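Local coordinates for putative cytoplasmic protein (Salmonella enterica subsp. enterica serovar Typhimurium, PDB 4IQN) that is of unknown function, an uncharacterised putative cytoplasmic protein belonging to the DUF5066 family, at residues Lys39-Glu53 with Ile138-Pro150. Residues are numbered along the deposited sequence; the frame is centred on the assembly and turned at random.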
ATOM      1  N   LYS A  39      -6.603  12.140   1.745  1.00 25.56           N
ATOM      2  CA  LYS A  39      -5.800  12.105   2.969  1.00 24.62           C
ATOM      3  C   LYS A  39      -6.344  11.110   3.998  1.00 25.42           C
ATOM      4  O   LYS A  39      -5.565  10.517   4.759  1.00 24.01           O
ATOM      5  CB  LYS A  39      -5.727  13.507   3.585  1.00 28.41           C
ATOM      6  CG  LYS A  39      -4.956  13.697   4.884  1.00 40.22           C
ATOM      7  CD  LYS A  39      -3.444  13.514   4.750  1.00 52.11           C
ATOM      8  CE  LYS A  39      -2.689  13.721   6.075  1.00 48.52           C
ATOM      9  NZ  LYS A  39      -2.437  15.142   6.393  1.00 48.92           N
ATOM     10  N   TYR A  40      -7.659  10.922   4.021  1.00 20.43           N
ATOM     11  CA  TYR A  40      -8.319  10.146   5.075  1.00 23.43           C
ATOM     12  C   TYR A  40      -9.101   8.971   4.535  1.00 23.09           C
ATOM     13  O   TYR A  40      -9.518   8.938   3.378  1.00 26.68           O
ATOM     14  CB  TYR A  40      -9.245  11.060   5.887  1.00 25.11           C
ATOM     15  CG  TYR A  40      -8.506  12.187   6.583  1.00 25.83           C
ATOM     16  CD1 TYR A  40      -7.724  11.928   7.664  1.00 32.00           C
ATOM     17  CD2 TYR A  40      -8.580  13.523   6.123  1.00 27.72           C
ATOM     18  CE1 TYR A  40      -7.016  12.921   8.305  1.00 35.15           C
ATOM     19  CE2 TYR A  40      -7.880  14.536   6.775  1.00 35.22           C
ATOM     20  CZ  TYR A  40      -7.098  14.211   7.868  1.00 34.49           C
ATOM     21  OH  TYR A  40      -6.378  15.136   8.543  1.00 36.48           O
ATOM     22  N   ARG A  41      -9.277   7.964   5.394  1.00 24.52           N
ATOM     23  CA  ARG A  41     -10.076   6.826   5.042  1.00 27.04           C
ATOM     24  C   ARG A  41     -11.568   7.161   4.839  1.00 22.64           C
ATOM     25  O   ARG A  41     -12.261   6.569   4.007  1.00 25.07           O
ATOM     26  CB  ARG A  41      -9.947   5.763   6.123  1.00 25.51           C
ATOM     27  CG  ARG A  41     -10.492   4.470   5.591  1.00 32.40           C
ATOM     28  CD  ARG A  41      -9.645   3.276   5.864  1.00 25.10           C
ATOM     29  NE  ARG A  41      -8.283   3.558   6.231  1.00 21.46           N
ATOM     30  CZ  ARG A  41      -7.639   2.887   7.177  1.00 19.90           C
ATOM     31  NH1 ARG A  41      -8.243   1.886   7.814  1.00 21.14           N
ATOM     32  NH2 ARG A  41      -6.412   3.225   7.489  1.00 19.25           N
ATOM     33  N   ASP A  42     -12.053   8.092   5.638  1.00 25.14           N
ATOM     34  CA  ASP A  42     -13.470   8.545   5.570  1.00 25.79           C
ATOM     35  C   ASP A  42     -13.858   9.007   4.145  1.00 25.01           C
ATOM     36  O   ASP A  42     -13.390  10.041   3.673  1.00 26.45           O
ATOM     37  CB  ASP A  42     -13.670   9.640   6.614  1.00 29.44           C
ATOM     38  CG  ASP A  42     -15.011  10.358   6.511  1.00 34.29           C
ATOM     39  OD1 ASP A  42     -15.937   9.883   5.775  1.00 30.13           O
ATOM     40  OD2 ASP A  42     -15.118  11.413   7.228  1.00 35.87           O
ATOM     41  N   PRO A  43     -14.714   8.236   3.460  1.00 28.13           N
ATOM     42  CA  PRO A  43     -15.055   8.595   2.076  1.00 34.21           C
ATOM     43  C   PRO A  43     -15.685   9.989   1.914  1.00 33.12           C
ATOM     44  O   PRO A  43     -15.573  10.596   0.837  1.00 35.23           O
ATOM     45  CB  PRO A  43     -16.042   7.487   1.673  1.00 37.82           C
ATOM     46  CG  PRO A  43     -15.698   6.338   2.593  1.00 38.07           C
ATOM     47  CD  PRO A  43     -15.422   7.013   3.890  1.00 34.11           C
ATOM     48  N   GLN A  44     -16.321  10.510   2.965  1.00 34.93           N
ATOM     49  CA  GLN A  44     -16.992  11.832   2.859  1.00 36.73           C
ATOM     50  C   GLN A  44     -16.007  12.988   3.068  1.00 33.32           C
ATOM     51  O   GLN A  44     -16.352  14.140   2.859  1.00 39.29           O
ATOM     52  CB  GLN A  44     -18.167  11.996   3.857  1.00 43.02           C
ATOM     53  CG  GLN A  44     -19.077  10.788   4.028  1.00 56.24           C
ATOM     54  CD  GLN A  44     -19.740  10.358   2.734  1.00 66.39           C
ATOM     55  OE1 GLN A  44     -19.380   9.340   2.137  1.00 65.44           O
ATOM     56  NE2 GLN A  44     -20.709  11.143   2.286  1.00 76.23           N
ATOM     57  N   ASN A  45     -14.795  12.691   3.541  1.00 31.53           N
ATOM     58  CA  ASN A  45     -13.791  13.723   3.737  1.00 32.65           C
ATOM     59  C   ASN A  45     -13.034  13.957   2.428  1.00 33.57           C
ATOM     60  O   ASN A  45     -12.336  13.104   2.009  1.00 29.00           O
ATOM     61  CB  ASN A  45     -12.811  13.318   4.830  1.00 30.01           C
ATOM     62  CG  ASN A  45     -11.961  14.458   5.293  1.00 33.34           C
ATOM     63  OD1 ASN A  45     -11.542  15.307   4.504  1.00 38.24           O
ATOM     64  ND2 ASN A  45     -11.650  14.463   6.580  1.00 34.85           N
ATOM     65  N   THR A  46     -13.182  15.121   1.797  1.00 32.95           N
ATOM     66  CA  THR A  46     -12.605  15.323   0.456  1.00 33.92           C
ATOM     67  C   THR A  46     -11.162  15.871   0.459  1.00 36.40           C
ATOM     68  O   THR A  46     -10.618  16.168  -0.600  1.00 33.37           O
ATOM     69  CB  THR A  46     -13.487  16.269  -0.374  1.00 35.75           C
ATOM     70  OG1 THR A  46     -13.504  17.528   0.276  1.00 36.97           O
ATOM     71  CG2 THR A  46     -14.924  15.756  -0.450  1.00 36.59           C
ATOM     72  N   GLU A  47     -10.546  16.032   1.632  1.00 33.09           N
ATOM     73  CA  GLU A  47      -9.198  16.555   1.693  1.00 29.30           C
ATOM     74  C   GLU A  47      -8.261  15.623   0.971  1.00 25.47           C
ATOM     75  O   GLU A  47      -8.340  14.408   1.127  1.00 27.83           O
ATOM     76  CB  GLU A  47      -8.740  16.806   3.126  1.00 30.36           C
ATOM     77  CG  GLU A  47      -7.334  17.406   3.214  1.00 35.57           C
ATOM     78  CD  GLU A  47      -6.933  17.819   4.630  1.00 45.80           C
ATOM     79  OE1 GLU A  47      -7.792  17.769   5.548  1.00 52.11           O
ATOM     80  OE2 GLU A  47      -5.747  18.196   4.823  1.00 46.08           O
ATOM     81  N   THR A  48      -7.361  16.194   0.192  1.00 30.28           N
ATOM     82  CA  THR A  48      -6.371  15.397  -0.535  1.00 28.59           C
ATOM     83  C   THR A  48      -4.967  15.817  -0.136  1.00 30.13           C
ATOM     84  O   THR A  48      -4.768  16.854   0.544  1.00 30.96           O
ATOM     85  CB  THR A  48      -6.534  15.561  -2.056  1.00 33.65           C
ATOM     86  OG1 THR A  48      -6.246  16.908  -2.404  1.00 36.57           O
ATOM     87  CG2 THR A  48      -7.959  15.251  -2.512  1.00 31.04           C
ATOM     88  N   THR A  49      -3.997  15.000  -0.546  1.00 26.85           N
ATOM     89  CA  THR A  49      -2.600  15.247  -0.282  1.00 27.82           C
ATOM     90  C   THR A  49      -1.782  14.659  -1.439  1.00 27.46           C
ATOM     91  O   THR A  49      -2.365  14.168  -2.422  1.00 27.64           O
ATOM     92  CB  THR A  49      -2.212  14.631   1.081  1.00 29.62           C
ATOM     93  OG1 THR A  49      -0.915  15.087   1.448  1.00 30.39           O
ATOM     94  CG2 THR A  49      -2.254  13.065   1.052  1.00 27.11           C
ATOM     95  N   GLU A  50      -0.452  14.697  -1.326  1.00 28.25           N
ATOM     96  CA  GLU A  50       0.453  14.300  -2.429  1.00 30.04           C
ATOM     97  C   GLU A  50       0.664  12.795  -2.504  1.00 27.73           C
ATOM     98  O   GLU A  50       0.679  12.110  -1.461  1.00 25.17           O
ATOM     99  CB  GLU A  50       1.829  14.966  -2.270  1.00 30.65           C
ATOM    100  CG  GLU A  50       1.844  16.488  -2.454  1.00 45.39           C
ATOM    101  CD  GLU A  50       1.369  17.270  -1.233  1.00 50.88           C
ATOM    102  OE1 GLU A  50       1.601  16.835  -0.073  1.00 50.67           O
ATOM    103  OE2 GLU A  50       0.756  18.349  -1.443  1.00 64.95           O
ATOM    104  N   LEU A  51       0.846  12.296  -3.725  1.00 27.28           N
ATOM    105  CA  LEU A  51       1.269  10.913  -3.927  1.00 24.76           C
ATOM    106  C   LEU A  51       2.706  10.773  -3.439  1.00 23.88           C
ATOM    107  O   LEU A  51       3.457  11.774  -3.404  1.00 23.50           O
ATOM    108  CB  LEU A  51       1.214  10.505  -5.403  1.00 24.48           C
ATOM    109  CG  LEU A  51      -0.041   9.844  -5.895  1.00 25.98           C
ATOM    110  CD1 LEU A  51      -1.217  10.813  -5.800  1.00 28.22           C
ATOM    111  CD2 LEU A  51       0.135   9.379  -7.309  1.00 27.62           C
ATOM    112  N   PRO A  52       3.110   9.540  -3.063  1.00 20.54           N
ATOM    113  CA  PRO A  52       4.526   9.372  -2.811  1.00 19.94           C
ATOM    114  C   PRO A  52       5.311   9.356  -4.119  1.00 20.34           C
ATOM    115  O   PRO A  52       4.779   8.912  -5.149  1.00 21.70           O
ATOM    116  CB  PRO A  52       4.604   8.007  -2.123  1.00 20.06           C
ATOM    117  CG  PRO A  52       3.434   7.245  -2.653  1.00 21.12           C
ATOM    118  CD  PRO A  52       2.350   8.305  -2.891  1.00 19.90           C
ATOM    119  N   GLU A  53       6.580   9.763  -4.063  1.00 20.83           N
ATOM    120  CA  GLU A  53       7.421   9.878  -5.260  1.00 21.26           C
ATOM    121  C   GLU A  53       7.581   8.558  -6.015  1.00 21.36           C
ATOM    122  O   GLU A  53       7.585   8.539  -7.256  1.00 21.73           O
ATOM    123  CB  GLU A  53       8.788  10.494  -4.942  1.00 24.78           C
ATOM    124  CG  GLU A  53       8.734  11.925  -4.433  1.00 26.19           C
ATOM    125  CD  GLU A  53       7.981  12.880  -5.386  1.00 34.13           C
ATOM    126  OE1 GLU A  53       8.351  12.952  -6.577  1.00 34.22           O
ATOM    127  OE2 GLU A  53       7.011  13.557  -4.948  1.00 32.66           O
ATOM    128  N   ILE A 138       0.021   1.334   1.047  1.00 17.08           N
ATOM    129  CA  ILE A 138       0.697   2.536   1.335  1.00 17.67           C
ATOM    130  C   ILE A 138      -0.180   3.260   2.352  1.00 16.30           C
ATOM    131  O   ILE A 138      -1.402   3.429   2.132  1.00 20.36           O
ATOM    132  CB  ILE A 138       0.935   3.397   0.070  1.00 18.66           C
ATOM    133  CG1 ILE A 138       1.574   2.586  -1.065  1.00 22.25           C
ATOM    134  CG2 ILE A 138       1.837   4.547   0.405  1.00 20.82           C
ATOM    135  CD1 ILE A 138       1.757   3.423  -2.324  1.00 22.91           C
ATOM    136  N   TYR A 139       0.444   3.669   3.446  1.00 17.55           N
ATOM    137  CA  TYR A 139      -0.255   4.243   4.607  1.00 17.77           C
ATOM    138  C   TYR A 139      -0.157   5.742   4.502  1.00 18.90           C
ATOM    139  O   TYR A 139       0.911   6.308   4.735  1.00 18.95           O
ATOM    140  CB  TYR A 139       0.421   3.745   5.907  1.00 18.07           C
ATOM    141  CG  TYR A 139      -0.460   3.729   7.118  1.00 17.98           C
ATOM    142  CD1 TYR A 139      -1.589   2.912   7.176  1.00 18.81           C
ATOM    143  CD2 TYR A 139      -0.167   4.510   8.237  1.00 18.77           C
ATOM    144  CE1 TYR A 139      -2.418   2.894   8.313  1.00 17.97           C
ATOM    145  CE2 TYR A 139      -1.000   4.485   9.378  1.00 19.03           C
ATOM    146  CZ  TYR A 139      -2.122   3.682   9.407  1.00 16.94           C
ATOM    147  OH  TYR A 139      -2.955   3.656  10.540  1.00 22.94           O
ATOM    148  N   ILE A 140      -1.265   6.403   4.126  1.00 19.00           N
ATOM    149  CA  ILE A 140      -1.198   7.806   3.743  1.00 19.43           C
ATOM    150  C   ILE A 140      -1.298   8.730   4.971  1.00 22.03           C
ATOM    151  O   ILE A 140      -2.368   9.186   5.332  1.00 22.40           O
ATOM    152  CB  ILE A 140      -2.295   8.137   2.742  1.00 20.18           C
ATOM    153  CG1 ILE A 140      -2.293   7.181   1.556  1.00 17.51           C
ATOM    154  CG2 ILE A 140      -2.181   9.598   2.256  1.00 22.97           C
ATOM    155  CD1 ILE A 140      -1.007   7.114   0.729  1.00 21.26           C
ATOM    156  N   THR A 141      -0.165   8.954   5.625  1.00 21.31           N
ATOM    157  CA  THR A 141      -0.069   9.803   6.788  1.00 23.44           C
ATOM    158  C   THR A 141       0.739  11.011   6.375  1.00 24.56           C
ATOM    159  O   THR A 141       0.169  11.975   5.847  1.00 24.03           O
ATOM    160  CB  THR A 141       0.548   9.063   7.975  1.00 19.41           C
ATOM    161  OG1 THR A 141       1.709   8.389   7.521  1.00 19.29           O
ATOM    162  CG2 THR A 141      -0.418   8.040   8.508  1.00 23.38           C
ATOM    163  N   GLU A 142       2.049  10.957   6.529  1.00 23.14           N
ATOM    164  CA  GLU A 142       2.907  12.107   6.230  1.00 25.52           C
ATOM    165  C   GLU A 142       4.058  11.569   5.411  1.00 23.12           C
ATOM    166  O   GLU A 142       4.529  10.453   5.669  1.00 22.59           O
ATOM    167  CB  GLU A 142       3.440  12.783   7.510  1.00 23.79           C
ATOM    168  CG  GLU A 142       2.390  13.321   8.473  1.00 28.19           C
ATOM    169  CD  GLU A 142       1.563  14.474   7.878  1.00 39.63           C
ATOM    170  OE1 GLU A 142       2.095  15.191   6.996  1.00 46.87           O
ATOM    171  OE2 GLU A 142       0.375  14.674   8.279  1.00 57.03           O
ATOM    172  N   ARG A 143       4.478  12.330   4.409  1.00 21.78           N
ATOM    173  CA  ARG A 143       5.668  11.971   3.643  1.00 24.68           C
ATOM    174  C   ARG A 143       6.963  12.282   4.388  1.00 21.65           C
ATOM    175  O   ARG A 143       7.064  13.228   5.154  1.00 25.70           O
ATOM    176  CB  ARG A 143       5.653  12.664   2.291  1.00 23.16           C
ATOM    177  CG  ARG A 143       4.429  12.283   1.490  1.00 26.19           C
ATOM    178  CD  ARG A 143       4.564  12.531  -0.003  1.00 30.02           C
ATOM    179  NE  ARG A 143       4.994  13.884  -0.296  1.00 30.58           N
ATOM    180  CZ  ARG A 143       5.494  14.264  -1.469  1.00 29.76           C
ATOM    181  NH1 ARG A 143       5.632  13.397  -2.506  1.00 26.67           N
ATOM    182  NH2 ARG A 143       5.868  15.517  -1.608  1.00 36.74           N
ATOM    183  N   ASP A 144       7.968  11.458   4.144  1.00 21.79           N
ATOM    184  CA  ASP A 144       9.246  11.599   4.751  1.00 20.44           C
ATOM    185  C   ASP A 144      10.178  12.427   3.883  1.00 19.92           C
ATOM    186  O   ASP A 144       9.750  13.051   2.924  1.00 22.18           O
ATOM    187  CB  ASP A 144       9.828  10.190   5.031  1.00 19.56           C
ATOM    188  CG  ASP A 144      10.149   9.403   3.770  1.00 22.28           C
ATOM    189  OD1 ASP A 144      10.231   9.970   2.620  1.00 20.16           O
ATOM    190  OD2 ASP A 144      10.306   8.177   3.934  1.00 22.35           O
ATOM    191  N   ALA A 145      11.458  12.468   4.235  1.00 19.94           N
ATOM    192  CA  ALA A 145      12.443  13.306   3.538  1.00 21.13           C
ATOM    193  C   ALA A 145      12.620  12.950   2.073  1.00 21.25           C
ATOM    194  O   ALA A 145      13.070  13.783   1.311  1.00 24.47           O
ATOM    195  CB  ALA A 145      13.800  13.225   4.236  1.00 27.71           C
ATOM    196  N   ASN A 146      12.324  11.716   1.699  1.00 18.84           N
ATOM    197  CA  ASN A 146      12.378  11.241   0.308  1.00 22.09           C
ATOM    198  C   ASN A 146      11.036  11.301  -0.392  1.00 21.26           C
ATOM    199  O   ASN A 146      10.889  10.798  -1.513  1.00 25.69           O
ATOM    200  CB  ASN A 146      12.830   9.783   0.240  1.00 23.01           C
ATOM    201  CG  ASN A 146      14.171   9.549   0.863  1.00 25.82           C
ATOM    202  OD1 ASN A 146      14.372   8.575   1.622  1.00 33.90           O
ATOM    203  ND2 ASN A 146      15.096  10.377   0.542  1.00 24.74           N
ATOM    204  N   GLY A 147      10.031  11.882   0.253  1.00 23.71           N
ATOM    205  CA  GLY A 147       8.704  11.949  -0.355  1.00 22.09           C
ATOM    206  C   GLY A 147       7.925  10.646  -0.343  1.00 20.98           C
ATOM    207  O   GLY A 147       7.115  10.411  -1.225  1.00 20.95           O
ATOM    208  N   GLU A 148       8.190   9.786   0.644  1.00 21.87           N
ATOM    209  CA  GLU A 148       7.543   8.493   0.750  1.00 19.51           C
ATOM    210  C   GLU A 148       6.634   8.402   1.960  1.00 19.45           C
ATOM    211  O   GLU A 148       6.869   9.055   2.958  1.00 17.07           O
ATOM    212  CB  GLU A 148       8.590   7.367   0.832  1.00 19.51           C
ATOM    213  CG  GLU A 148       9.434   7.289  -0.427  1.00 19.94           C
ATOM    214  CD  GLU A 148       8.631   6.899  -1.694  1.00 23.42           C
ATOM    215  OE1 GLU A 148       7.652   6.092  -1.588  1.00 26.59           O
ATOM    216  OE2 GLU A 148       9.003   7.393  -2.803  1.00 26.04           O
ATOM    217  N   TYR A 149       5.617   7.558   1.848  1.00 18.49           N
ATOM    218  CA  TYR A 149       4.776   7.170   2.964  1.00 17.36           C
ATOM    219  C   TYR A 149       5.195   5.774   3.461  1.00 16.72           C
ATOM    220  O   TYR A 149       5.812   5.005   2.732  1.00 17.57           O
ATOM    221  CB  TYR A 149       3.327   7.081   2.559  1.00 15.96           C
ATOM    222  CG  TYR A 149       2.695   8.393   2.201  1.00 18.35           C
ATOM    223  CD1 TYR A 149       2.410   9.323   3.164  1.00 21.62           C
ATOM    224  CD2 TYR A 149       2.372   8.677   0.865  1.00 20.63           C
ATOM    225  CE1 TYR A 149       1.773  10.526   2.810  1.00 20.15           C
ATOM    226  CE2 TYR A 149       1.788   9.879   0.510  1.00 20.11           C
ATOM    227  CZ  TYR A 149       1.496  10.797   1.499  1.00 23.75           C
ATOM    228  OH  TYR A 149       0.904  11.991   1.217  1.00 22.46           O
ATOM    229  N   PRO A 150       4.785   5.416   4.675  1.00 17.10           N
ATOM    230  CA  PRO A 150       5.101   4.038   5.122  1.00 17.32           C
ATOM    231  C   PRO A 150       4.300   2.970   4.383  1.00 18.33           C
ATOM    232  O   PRO A 150       3.287   3.264   3.732  1.00 17.63           O
ATOM    233  CB  PRO A 150       4.695   4.035   6.594  1.00 19.84           C
ATOM    234  CG  PRO A 150       4.427   5.440   6.962  1.00 17.98           C
ATOM    235  CD  PRO A 150       4.075   6.173   5.708  1.00 17.46           C
TER
HETATM  236  O   HOH W   1      -3.930  10.892   6.872  1.00 28.17           O
HETATM  237  O   HOH W   2       3.854  15.847   1.281  1.00 38.33           O
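R143 reaches across to L51 and E53 with one nitrogen: its NH1 lies 2.8 Å from E53 OE2, a salt bridge with an N-H...O angle of 155°, and also makes a weak, bent bond to L51 O. The carboxylate oxygen sits within the guanidinium plane and uses its anti lone pair, although the two flat groups are turned 61° apart. E50 CB lies 3.8 Å over the centre of one guanidinium face, and G147 CA lies on the opposite face, offset toward the rim. With chi2 of R143 near extended, the bend at chi3 (-52°) brings NH1 to L51 O and E53 OE2. Water 2 joins R143 NE to E50 OE1, whereas E50 OE2 pairs with R36 on the neighbouring strand 36-38.

The Y149 hydroxyl donates to E50 O over 2.7 Å, in the carbonyl plane. P52 meets the same ring at its edge, CD being 3.8 Å from Y149 CD2, and its CG touches I138 CD1. R143 CG and I140 CA lie over opposite faces of the ring.

One backbone bond crosses at the D144-G147 turn: E53 N donates to G147 O, 3.0 Å and nearly straight, and P52 CA makes a CA-H...O contact with that oxygen. Near K39, water 1 donates to both K39 O and I140 O, which approach to 3.5 Å, while K39 NZ forms a long, weak salt bridge to E142 OE2.

Residues 50-53 are thus joined to the connection between strands 135-140 and 151-155, and hence two sheets, by the Y149 hydroxyl bond, one backbone bond and the R143-E53 salt bridge around a small apolar patch.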